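PDB 6F2P: paenibacillus xanthan lyase from Paenibacillus, which cleaves the polysaccharide xanthan as a lyase (EC 4.2.2.12) of polysaccharide lyase family 8, probably by beta-elimination, and carries several bound calcium ions. Local coordinates for residues 498-503 and 508-513; 857-862 and 895-900; 991-996 and 1003-1008. All coordinates share one frame; numbering follows the deposited sequence.

Interaction 1 (498-503 and 508-513)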
loop_
_atom_site.group_PDB
_atom_site.type_symbol
_atom_site.label_atom_id
_atom_site.label_comp_id
_atom_site.label_asym_id
_atom_site.label_seq_id
_atom_site.Cartn_x
_atom_site.Cartn_y
_atom_site.Cartn_z
ATOM N N SER A 498 5.708 11.422 16.318
ATOM C CA SER A 498 5.705 11.155 17.741
ATOM C C SER A 498 6.241 9.753 17.923
ATOM O O SER A 498 6.487 9.048 16.941
ATOM C CB SER A 498 4.286 11.202 18.285
ATOM O OG SER A 498 3.569 10.073 17.820
ATOM N N GLY A 499 6.406 9.342 19.175
ATOM C CA GLY A 499 6.993 8.051 19.482
ATOM C C GLY A 499 8.440 7.957 19.035
ATOM O O GLY A 499 8.965 6.863 18.869
ATOM N N ILE A 500 9.083 9.104 18.835
ATOM C CA ILE A 500 10.458 9.136 18.363
ATOM C C ILE A 500 11.400 8.703 19.472
ATOM O O ILE A 500 11.587 9.425 20.445
ATOM C CB ILE A 500 10.870 10.535 17.878
ATOM C CG1 ILE A 500 9.886 11.047 16.826
ATOM C CG2 ILE A 500 12.276 10.492 17.299
ATOM C CD1 ILE A 500 10.136 12.470 16.395
ATOM N N ALA A 501 11.983 7.518 19.314
ATOM C CA ALA A 501 12.806 6.909 20.353
ATOM C C ALA A 501 14.090 6.264 19.802
ATOM O O ALA A 501 14.088 5.616 18.749
ATOM C CB ALA A 501 11.986 5.890 21.131
ATOM N N SER A 502 15.184 6.441 20.531
ATOM C CA SER A 502 16.462 5.891 20.116
ATOM C C SER A 502 17.364 5.644 21.318
ATOM O O SER A 502 17.282 6.352 22.320
ATOM C CB SER A 502 17.150 6.840 19.129
ATOM O OG SER A 502 18.510 6.493 18.969
ATOM N N THR A 503 18.217 4.633 21.211
ATOM C CA THR A 503 19.255 4.404 22.204
ATOM C C THR A 503 20.617 4.336 21.527
ATOM O O THR A 503 21.525 3.670 22.018
ATOM C CB THR A 503 19.022 3.103 22.982
ATOM O OG1 THR A 503 18.716 2.044 22.066
ATOM C CG2 THR A 503 17.876 3.267 23.962
ATOM N N THR A 508 19.253 13.028 17.273
ATOM C CA THR A 508 18.250 12.605 16.311
ATOM C C THR A 508 17.595 13.823 15.650
ATOM O O THR A 508 17.285 14.813 16.311
ATOM C CB THR A 508 17.215 11.697 16.996
ATOM O OG1 THR A 508 17.896 10.576 17.574
ATOM C CG2 THR A 508 16.170 11.191 16.005
ATOM N N GLU A 509 17.405 13.758 14.337
ATOM C CA GLU A 509 16.921 14.917 13.592
ATOM C C GLU A 509 15.728 14.589 12.703
ATOM O O GLU A 509 15.589 13.467 12.210
ATOM C CB GLU A 509 18.040 15.492 12.720
ATOM C CG GLU A 509 19.277 15.923 13.480
ATOM C CD GLU A 509 20.374 16.446 12.571
ATOM O OE1 GLU A 509 21.239 17.206 13.064
ATOM O OE2 GLU A 509 20.375 16.102 11.370
ATOM N N THR A 510 14.867 15.579 12.503
ATOM C CA THR A 510 13.794 15.475 11.520
ATOM C C THR A 510 13.908 16.644 10.556
ATOM O O THR A 510 13.883 17.803 10.976
ATOM C CB THR A 510 12.411 15.484 12.182
ATOM O OG1 THR A 510 12.176 14.211 12.803
ATOM C CG2 THR A 510 11.313 15.766 11.144
ATOM N N ILE A 511 14.044 16.343 9.266
ATOM C CA ILE A 511 14.331 17.392 8.298
ATOM C C ILE A 511 13.061 17.992 7.727
ATOM O O ILE A 511 12.277 17.298 7.079
ATOM C CB ILE A 511 15.208 16.884 7.138
ATOM C CG1 ILE A 511 16.385 16.054 7.669
ATOM C CG2 ILE A 511 15.673 18.053 6.284
ATOM C CD1 ILE A 511 17.205 16.745 8.734
ATOM N N VAL A 512 12.855 19.282 7.971
ATOM C CA VAL A 512 11.682 19.956 7.426
ATOM C C VAL A 512 11.906 20.316 5.964
ATOM O O VAL A 512 11.023 20.140 5.117
ATOM C CB VAL A 512 11.322 21.234 8.212
ATOM C CG1 VAL A 512 10.310 22.069 7.439
ATOM C CG2 VAL A 512 10.778 20.883 9.572
ATOM N N GLU A 513 13.101 20.816 5.674
ATOM C CA GLU A 513 13.409 21.328 4.350
ATOM C C GLU A 513 14.889 21.135 4.038
ATOM O O GLU A 513 15.727 21.085 4.944
ATOM C CB GLU A 513 13.021 22.804 4.275
ATOM C CG GLU A 513 13.159 23.441 2.912
ATOM C CD GLU A 513 12.523 22.619 1.800
ATOM O OE1 GLU A 513 11.356 22.891 1.449
ATOM O OE2 GLU A 513 13.196 21.715 1.257
#
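Ile500 overlaps Thr508 methyl against methyl, Ile500 CG2 meeting Thr508 CG2 at 4.2 Å inside the super-sandwich domain of this family 8 lyase. Residues 498-501 end a strand of the nine-stranded antiparallel sheet, whereas 508-511 begin a strand of the five-stranded sheet. The connection is therefore a beta-arch and not a hairpin: the chain leaves one sheet, passes through the turn between the segments and enters the sheet facing it, running back at 152° to its former direction. The two segments meet through side chains, with Ile500, Ser502, Thr508 and Thr510 all directed across the gap.

On both Ile500 and Thr508 the touching methyl, CG2, stands anti to its own backbone N, and the two side chains slide past each other in opposite directions. The far end of the isoleucine continues to the next inward residue, where Ile500 CD1 lies 4.5 Å from Thr510 OG1. That hydroxyl is hydrogen-bonded to Thr439 OG1 and His606 NE2, while Tyr615 packs on both Ile500 and Thr510. Where Ile500 joins strand 613-621, Gly499 and Ile500 together face Gly613 in a G1 bulge, with Gly499 at a positive phi of 65°.

Nearer the turn, Ser502 directs OG to Asp504 OD2, and its methylene makes the contact: Ser502 CB lies 4.1 Å from Thr508 OG1.

Interaction 2 (857-862 and 895-900)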
loop_
_atom_site.group_PDB
_atom_site.type_symbol
_atom_site.label_atom_id
_atom_site.label_comp_id
_atom_site.label_asym_id
_atom_site.label_seq_id
_atom_site.Cartn_x
_atom_site.Cartn_y
_atom_site.Cartn_z
ATOM N N SER A 857 -17.712 -38.500 13.882
ATOM C CA SER A 857 -17.388 -37.165 14.358
ATOM C C SER A 857 -17.796 -37.008 15.810
ATOM O O SER A 857 -18.676 -37.712 16.292
ATOM C CB SER A 857 -18.110 -36.123 13.512
ATOM O OG SER A 857 -19.514 -36.308 13.567
ATOM N N LYS A 858 -17.150 -36.080 16.507
ATOM C CA LYS A 858 -17.512 -35.755 17.881
ATOM C C LYS A 858 -17.423 -34.253 18.092
ATOM O O LYS A 858 -16.679 -33.563 17.401
ATOM C CB LYS A 858 -16.589 -36.461 18.879
ATOM C CG LYS A 858 -16.675 -37.976 18.871
ATOM C CD LYS A 858 -16.032 -38.566 20.117
ATOM C CE LYS A 858 -14.552 -38.201 20.233
ATOM N NZ LYS A 858 -13.910 -38.803 21.451
ATOM N N GLU A 859 -18.183 -33.748 19.053
ATOM C CA GLU A 859 -18.128 -32.337 19.395
ATOM C C GLU A 859 -17.275 -32.150 20.641
ATOM O O GLU A 859 -17.689 -32.523 21.740
ATOM C CB GLU A 859 -19.527 -31.797 19.665
ATOM C CG GLU A 859 -19.600 -30.297 19.578
ATOM C CD GLU A 859 -19.620 -29.816 18.145
ATOM O OE1 GLU A 859 -20.067 -30.587 17.264
ATOM O OE2 GLU A 859 -19.193 -28.669 17.897
ATOM N N PHE A 860 -16.088 -31.575 20.472
ATOM C CA PHE A 860 -15.197 -31.334 21.595
ATOM C C PHE A 860 -15.490 -29.990 22.236
ATOM O O PHE A 860 -15.601 -28.980 21.547
ATOM C CB PHE A 860 -13.731 -31.387 21.149
ATOM C CG PHE A 860 -13.253 -32.768 20.817
ATOM C CD1 PHE A 860 -13.575 -33.357 19.598
ATOM C CD2 PHE A 860 -12.486 -33.485 21.721
ATOM C CE1 PHE A 860 -13.140 -34.638 19.286
ATOM C CE2 PHE A 860 -12.042 -34.767 21.417
ATOM C CZ PHE A 860 -12.371 -35.344 20.195
ATOM N N THR A 861 -15.617 -29.980 23.558
ATOM C CA THR A 861 -15.708 -28.732 24.300
ATOM C C THR A 861 -14.307 -28.344 24.754
ATOM O O THR A 861 -13.740 -28.970 25.650
ATOM C CB THR A 861 -16.625 -28.866 25.522
ATOM O OG1 THR A 861 -17.884 -29.403 25.115
ATOM C CG2 THR A 861 -16.854 -27.511 26.160
ATOM N N MET A 862 -13.745 -27.319 24.124
ATOM C CA MET A 862 -12.375 -26.919 24.409
ATOM C C MET A 862 -12.309 -26.190 25.737
ATOM O O MET A 862 -11.404 -26.416 26.542
ATOM C CB MET A 862 -11.830 -26.019 23.299
ATOM C CG MET A 862 -12.096 -26.513 21.884
ATOM S SD MET A 862 -11.333 -28.104 21.554
ATOM C CE MET A 862 -9.600 -27.723 21.820
ATOM N N ASN A 895 -15.421 -27.530 12.151
ATOM C CA ASN A 895 -15.825 -26.165 12.481
ATOM C C ASN A 895 -15.596 -25.778 13.940
ATOM O O ASN A 895 -15.118 -26.579 14.740
ATOM C CB ASN A 895 -17.286 -25.910 12.081
ATOM C CG ASN A 895 -18.280 -26.764 12.859
ATOM O OD1 ASN A 895 -18.037 -27.151 14.001
ATOM N ND2 ASN A 895 -19.419 -27.049 12.238
ATOM N N PHE A 896 -15.929 -24.532 14.261
ATOM C CA PHE A 896 -16.011 -24.075 15.637
ATOM C C PHE A 896 -17.445 -23.630 15.893
ATOM O O PHE A 896 -18.149 -23.216 14.971
ATOM C CB PHE A 896 -15.084 -22.884 15.885
ATOM C CG PHE A 896 -13.618 -23.220 15.855
ATOM C CD1 PHE A 896 -13.023 -23.869 16.923
ATOM C CD2 PHE A 896 -12.830 -22.851 14.774
ATOM C CE1 PHE A 896 -11.679 -24.169 16.909
ATOM C CE2 PHE A 896 -11.474 -23.145 14.754
ATOM C CZ PHE A 896 -10.900 -23.808 15.825
ATOM N N SER A 897 -17.875 -23.728 17.144
ATOM C CA SER A 897 -19.110 -23.106 17.583
ATOM C C SER A 897 -18.805 -22.342 18.856
ATOM O O SER A 897 -18.021 -22.802 19.675
ATOM C CB SER A 897 -20.179 -24.161 17.866
ATOM O OG SER A 897 -20.600 -24.804 16.679
ATOM N N LEU A 898 -19.404 -21.170 19.018
ATOM C CA LEU A 898 -19.345 -20.467 20.293
ATOM C C LEU A 898 -20.735 -20.503 20.904
ATOM O O LEU A 898 -21.682 -19.965 20.334
ATOM C CB LEU A 898 -18.901 -19.017 20.117
ATOM C CG LEU A 898 -17.690 -18.751 19.230
ATOM C CD1 LEU A 898 -17.330 -17.278 19.291
ATOM C CD2 LEU A 898 -16.518 -19.618 19.629
ATOM N N VAL A 899 -20.845 -21.150 22.058
ATOM C CA VAL A 899 -22.117 -21.336 22.740
ATOM C C VAL A 899 -22.166 -20.436 23.967
ATOM O O VAL A 899 -21.162 -20.281 24.655
ATOM C CB VAL A 899 -22.262 -22.793 23.198
ATOM C CG1 VAL A 899 -23.627 -23.026 23.824
ATOM C CG2 VAL A 899 -22.026 -23.733 22.025
ATOM N N SER A 900 -23.323 -19.837 24.244
ATOM C CA SER A 900 -23.440 -18.943 25.399
ATOM C C SER A 900 -23.373 -19.726 26.705
ATOM O O SER A 900 -23.593 -20.937 26.731
ATOM C CB SER A 900 -24.720 -18.112 25.334
ATOM O OG SER A 900 -25.852 -18.943 25.173
HETATM O O HOH W 1 -19.816 -27.091 16.156
#
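Glu859 OE2, Asn895 OD1 and Ser897 OG converge on one water, which joins two strands of a calcium-bearing beta-sandwich. Strand 857-867 and strand 891-900 are not neighbours in their sheet. Each pairs antiparallel with strand 817-826 between them, so they run in the same sense on its two sides, and their nearest CA atoms, those of Glu859 and Phe896, are 9.3 Å apart. The water links the side chain of Glu859 to those of Asn895 and Ser897 across the intervening strand.

It donates twice, to Glu859 OE2 and to Asn895 OD1, the latter at 2.8 Å, and accepts once, from Ser897 OG. The glutamate and serine distances refine shorter than usual and carry little weight at this resolution, so the position of the water is approximate; as modelled, the three oxygens surround it in a shallow pyramid.

Glu859 reaches the site because CG lies anti to the backbone N (chi1 -161°) and the next bond turns the carboxylate toward strand 891-900. Asn895 follows the calcium ligand Asp894 in the chain, and its side chain also packs on Ser791 of the same metal site. The water mediates where direct bonding is absent: Glu859 OE2 lies 4.3 Å from both Asn895 OD1 and Ser897 OG.

Interaction 3 (991-996 and 1003-1008)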
loop_
_atom_site.group_PDB
_atom_site.type_symbol
_atom_site.label_atom_id
_atom_site.label_comp_id
_atom_site.label_asym_id
_atom_site.label_seq_id
_atom_site.Cartn_x
_atom_site.Cartn_y
_atom_site.Cartn_z
ATOM N N LEU A 991 -48.491 -21.094 41.505
ATOM C CA LEU A 991 -48.305 -22.190 42.445
ATOM C C LEU A 991 -48.222 -21.632 43.854
ATOM O O LEU A 991 -48.018 -20.432 44.033
ATOM C CB LEU A 991 -47.042 -22.988 42.125
ATOM C CG LEU A 991 -45.675 -22.425 42.532
ATOM C CD1 LEU A 991 -44.652 -23.543 42.591
ATOM C CD2 LEU A 991 -45.216 -21.348 41.563
ATOM N N ASN A 992 -48.389 -22.496 44.851
ATOM C CA ASN A 992 -48.178 -22.099 46.237
ATOM C C ASN A 992 -46.844 -22.630 46.736
ATOM O O ASN A 992 -46.461 -23.751 46.410
ATOM C CB ASN A 992 -49.311 -22.595 47.147
ATOM C CG ASN A 992 -50.610 -21.840 46.932
ATOM O OD1 ASN A 992 -50.642 -20.806 46.260
ATOM N ND2 ASN A 992 -51.693 -22.347 47.520
ATOM N N VAL A 993 -46.136 -21.825 47.522
ATOM C CA VAL A 993 -44.895 -22.281 48.149
ATOM C C VAL A 993 -45.003 -22.307 49.682
ATOM O O VAL A 993 -45.638 -21.437 50.288
ATOM C CB VAL A 993 -43.663 -21.451 47.692
ATOM C CG1 VAL A 993 -43.376 -21.699 46.225
ATOM C CG2 VAL A 993 -43.877 -19.967 47.940
ATOM N N ASN A 994 -44.393 -23.318 50.295
ATOM C CA ASN A 994 -44.400 -23.466 51.748
ATOM C C ASN A 994 -43.144 -22.868 52.382
ATOM O O ASN A 994 -42.098 -23.521 52.452
ATOM C CB ASN A 994 -44.539 -24.939 52.125
ATOM C CG ASN A 994 -44.615 -25.152 53.618
ATOM O OD1 ASN A 994 -44.748 -24.201 54.383
ATOM N ND2 ASN A 994 -44.536 -26.409 54.043
ATOM N N GLN A 995 -43.267 -21.628 52.850
ATOM C CA GLN A 995 -42.118 -20.844 53.302
ATOM C C GLN A 995 -41.648 -21.128 54.726
ATOM O O GLN A 995 -40.729 -20.472 55.215
ATOM C CB GLN A 995 -42.387 -19.346 53.138
ATOM C CG GLN A 995 -42.190 -18.850 51.726
ATOM C CD GLN A 995 -42.408 -17.362 51.601
ATOM O OE1 GLN A 995 -42.855 -16.712 52.541
ATOM N NE2 GLN A 995 -42.088 -16.809 50.437
ATOM N N GLN A 996 -42.263 -22.089 55.402
ATOM C CA GLN A 996 -41.714 -22.518 56.684
ATOM C C GLN A 996 -40.820 -23.739 56.470
ATOM O O GLN A 996 -40.841 -24.697 57.241
ATOM C CB GLN A 996 -42.813 -22.769 57.723
ATOM C CG GLN A 996 -43.853 -23.796 57.332
ATOM C CD GLN A 996 -44.830 -24.082 58.454
ATOM O OE1 GLN A 996 -45.434 -23.167 59.021
ATOM N NE2 GLN A 996 -44.988 -25.360 58.787
ATOM N N ASN A 1003 -35.038 -22.576 45.205
ATOM C CA ASN A 1003 -36.141 -23.503 45.020
ATOM C C ASN A 1003 -36.700 -23.408 43.616
ATOM O O ASN A 1003 -37.137 -22.342 43.183
ATOM C CB ASN A 1003 -37.235 -23.246 46.063
ATOM C CG ASN A 1003 -36.818 -23.676 47.454
ATOM O OD1 ASN A 1003 -36.397 -24.816 47.659
ATOM N ND2 ASN A 1003 -36.904 -22.759 48.415
ATOM N N LEU A 1004 -36.679 -24.524 42.900
ATOM C CA LEU A 1004 -37.186 -24.539 41.538
ATOM C C LEU A 1004 -38.711 -24.427 41.516
ATOM O O LEU A 1004 -39.410 -25.320 41.990
ATOM C CB LEU A 1004 -36.728 -25.807 40.824
ATOM C CG LEU A 1004 -37.054 -25.869 39.338
ATOM C CD1 LEU A 1004 -36.577 -24.595 38.665
ATOM C CD2 LEU A 1004 -36.403 -27.087 38.706
ATOM N N LEU A 1005 -39.215 -23.325 40.963
ATOM C CA LEU A 1005 -40.657 -23.098 40.847
ATOM C C LEU A 1005 -41.216 -23.719 39.577
ATOM O O LEU A 1005 -42.281 -24.332 39.593
ATOM C CB LEU A 1005 -40.983 -21.602 40.850
ATOM C CG LEU A 1005 -40.427 -20.771 42.006
ATOM C CD1 LEU A 1005 -41.075 -19.403 42.034
ATOM C CD2 LEU A 1005 -40.624 -21.490 43.328
ATOM N N GLY A 1006 -40.496 -23.547 38.473
ATOM C CA GLY A 1006 -40.924 -24.089 37.199
ATOM C C GLY A 1006 -39.972 -23.762 36.070
ATOM O O GLY A 1006 -38.933 -23.134 36.276
ATOM N N THR A 1007 -40.327 -24.195 34.867
ATOM C CA THR A 1007 -39.504 -23.948 33.695
ATOM C C THR A 1007 -40.403 -23.460 32.557
ATOM O O THR A 1007 -41.349 -24.140 32.168
ATOM C CB THR A 1007 -38.724 -25.215 33.307
ATOM O OG1 THR A 1007 -38.044 -25.722 34.461
ATOM C CG2 THR A 1007 -37.700 -24.919 32.235
ATOM N N TYR A 1008 -40.121 -22.264 32.045
ATOM C CA TYR A 1008 -41.020 -21.595 31.103
ATOM C C TYR A 1008 -40.262 -20.910 29.976
ATOM O O TYR A 1008 -39.049 -20.715 30.059
ATOM C CB TYR A 1008 -41.886 -20.562 31.838
ATOM C CG TYR A 1008 -42.587 -21.122 33.055
ATOM C CD1 TYR A 1008 -43.854 -21.683 32.953
ATOM C CD2 TYR A 1008 -41.976 -21.101 34.309
ATOM C CE1 TYR A 1008 -44.494 -22.208 34.059
ATOM C CE2 TYR A 1008 -42.611 -21.625 35.424
ATOM C CZ TYR A 1008 -43.871 -22.178 35.293
ATOM O OH TYR A 1008 -44.510 -22.705 36.392
#
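Leu991, in a side-chain setting uncommon for leucine, packs on Leu1005 at a break in the regular course of its strand. Leu991 holds CG between its backbone N and its carbonyl carbon (chi1 78°), and from there its two methyls divide the work: Leu991 CD1 comes to 3.9 Å from Leu1005 O, while Leu991 CD2 packs at 4.3 Å from Leu1005 CB. The setting is the beta-sandwich of the Golvesin C-terminal domain. Strand 987-993 is an outermost strand of the five-stranded sheet, and strand 1003-1010, in the other sheet, pairs with strand 960-967, so the contact joins the two layers near the margin of the sandwich.

A classic beta bulge shapes the receiving side. Leu1005 and Gly1006 both face Val964, and the helix-like psi of Leu1005, -43°, interrupts the extended course of the strand just where Leu991 lies.

Farther along, the tip of Leu1005 is met by Val993. Leu1005 CD2 lies 4.0 Å from Val993 CG1, and the two side chains cross at about a right angle, touching through one methyl each. Val993 is the more deeply placed, packed also against Val978, Val980 and Trp968, whereas Leu991 is partly exposed. A polar tie between the layers lies nearby, where Gln995 NE2 is hydrogen-bonded to Val1030 O.

The contacts of Leu991 and Val993 with Leu1005 are between carbon and carbon, or between carbon and a carbonyl oxygen. Between the segments 134 Å² of surface, both sides summed, is buried. These side-chain contacts therefore rest on dispersion and on burial, without directional bonding of their own.

In the fold
The three contacts follow one another along the chain, from the super-sandwich domain outward through two calcium-bearing beta-sandwiches. Interaction 1 is centred about 50 Å from interaction 2 and about 72 Å from interaction 3, while interactions 2 and 3 have centres about 35 Å apart and nearest atoms about 14 Å apart. The two outer sandwiches share a strand plan: 857-867 and 1003-1010 hold equivalent places, each beside a strand that also pairs with the last strand of its domain. Interaction 2 lies within one sheet, whereas interactions 1 and 3 each join two sheets. Each has a crystallisation diol within about 5 Å. The catalytic cleft, as in relatives, probably adjoins the super-sandwich domain.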